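Local coordinates for protein erythromycin dehydratase (Saccharopolyspora erythraea, PDB 3EL6) that probably removes water from a 3-hydroxyacyl intermediate, as the dehydratase domain of a modular polyketide synthase in erythromycin biosynthesis, at residues D231-T236 against T265-V270. Numbering follows the deposited sequence.
Sequences DAVAQT and TSVRVV. With SO4 (sulfate ion), chain B.
V233 of helix 227-235 packs on V267 and V269 of strand 266-273, and T236, three residues on, packs on V269, the packing of hotdog helix against curved antiparallel sheet in this double-hotdog dehydratase. No hydrogen bond crosses the contact, which is made mainly by methyl groups: V233 CG2 lies 3.9 Å from V269 CG2 and 4.2 Å from V267 CG2, so one methyl spans two inward-facing residues of the strand. With chi1 at -179°, V269 turns CG1 to T236, whose OG1 and CG2 both approach it at 4.0 Å, and leaves CG2 for V233. L281 touches V233 and T236 as well, so strand 278-284 also contributes to the surface they pack on.

The next shell fixes T236. Its OG1 donates to V233 O at 2.8 Å with a C=O...donor angle of 175°, while T236 N also bonds to that carbonyl, so V233 O takes two donors and the buried hydroxyl is paired within 231-236. Farther back, Q235 NE2 donates to D231 OD2. Beyond the strand, R268 makes a cation-pi interaction with W169; its guanidinium edge grips a sulfate, probably from crystallisation, through nearly straight bonds from NH1 to O2 (2.9 Å, 172°) and NH2 to O1 (3.1 Å, 171°).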
# COMPACT_ATOMS: atom_id res chain seq x y z
N ASP A 231 4.88 27.70 2.66
CA ASP A 231 3.72 28.58 2.52
C ASP A 231 4.14 30.05 2.45
O ASP A 231 3.55 30.84 1.73
CB ASP A 231 2.75 28.45 3.70
CG ASP A 231 1.56 29.33 3.56
OD1 ASP A 231 0.62 28.92 2.86
OD2 ASP A 231 1.54 30.48 4.11
N ALA A 232 5.14 30.42 3.25
CA ALA A 232 5.64 31.82 3.24
C ALA A 232 6.35 32.15 1.88
O ALA A 232 6.26 33.26 1.35
CB ALA A 232 6.53 32.05 4.42
N VAL A 233 7.01 31.18 1.28
CA VAL A 233 7.47 31.36 -0.12
C VAL A 233 6.33 31.66 -1.08
O VAL A 233 6.42 32.59 -1.87
CB VAL A 233 8.22 30.11 -0.62
CG1 VAL A 233 8.45 30.17 -2.10
CG2 VAL A 233 9.52 29.98 0.15
N ALA A 234 5.25 30.89 -1.00
CA ALA A 234 4.05 31.17 -1.78
C ALA A 234 3.42 32.50 -1.42
O ALA A 234 2.74 33.15 -2.26
CB ALA A 234 3.02 30.00 -1.60
N GLN A 235 3.59 32.92 -0.17
CA GLN A 235 3.06 34.25 0.21
C GLN A 235 3.64 35.39 -0.62
O GLN A 235 3.02 36.43 -0.70
CB GLN A 235 3.25 34.55 1.69
CG GLN A 235 2.34 33.78 2.65
CD GLN A 235 2.74 34.11 4.08
OE1 GLN A 235 3.04 35.27 4.37
NE2 GLN A 235 2.84 33.09 4.96
N THR A 236 4.79 35.18 -1.25
CA THR A 236 5.36 36.26 -2.03
C THR A 236 4.41 36.67 -3.16
O THR A 236 4.50 37.80 -3.69
CB THR A 236 6.74 35.95 -2.57
OG1 THR A 236 6.65 34.86 -3.49
CG2 THR A 236 7.73 35.54 -1.41
N THR A 265 15.68 26.56 6.57
CA THR A 265 14.73 27.39 7.37
C THR A 265 14.85 28.88 7.03
O THR A 265 14.14 29.70 7.60
CB THR A 265 14.98 27.27 8.87
OG1 THR A 265 16.34 27.60 9.16
CG2 THR A 265 14.67 25.82 9.38
N SER A 266 15.75 29.23 6.11
CA SER A 266 16.00 30.62 5.77
C SER A 266 16.38 30.66 4.29
O SER A 266 17.38 30.01 3.92
CB SER A 266 17.16 31.15 6.60
OG SER A 266 17.39 32.52 6.28
N VAL A 267 15.59 31.36 3.47
CA VAL A 267 15.80 31.33 2.02
C VAL A 267 15.57 32.73 1.44
O VAL A 267 15.06 33.62 2.12
CB VAL A 267 14.82 30.32 1.34
CG1 VAL A 267 15.18 28.86 1.82
CG2 VAL A 267 13.34 30.73 1.59
N ARG A 268 15.99 32.93 0.19
CA ARG A 268 15.62 34.10 -0.57
C ARG A 268 14.75 33.64 -1.74
O ARG A 268 14.97 32.57 -2.30
CB ARG A 268 16.89 34.76 -1.13
CG ARG A 268 17.87 35.27 -0.01
CD ARG A 268 19.27 35.71 -0.53
NE ARG A 268 19.90 36.48 0.55
CZ ARG A 268 21.08 37.12 0.48
NH1 ARG A 268 21.82 37.08 -0.62
NH2 ARG A 268 21.50 37.80 1.54
N VAL A 269 13.78 34.42 -2.11
CA VAL A 269 12.80 34.02 -3.12
C VAL A 269 12.76 35.10 -4.20
O VAL A 269 12.68 36.30 -3.91
CB VAL A 269 11.45 33.93 -2.50
CG1 VAL A 269 10.39 33.48 -3.54
CG2 VAL A 269 11.50 32.98 -1.29
N VAL A 270 12.82 34.68 -5.46
CA VAL A 270 12.49 35.58 -6.56
C VAL A 270 11.21 35.05 -7.22
O VAL A 270 11.18 33.86 -7.66
CB VAL A 270 13.61 35.59 -7.60
CG1 VAL A 270 13.21 36.53 -8.74
CG2 VAL A 270 14.99 35.98 -6.94
S SO4 B . 24.96 39.10 0.32
O1 SO4 B . 24.02 39.54 1.35
O2 SO4 B . 24.26 38.67 -0.90
O3 SO4 B . 25.88 40.20 0.00
O4 SO4 B . 25.75 37.98 0.86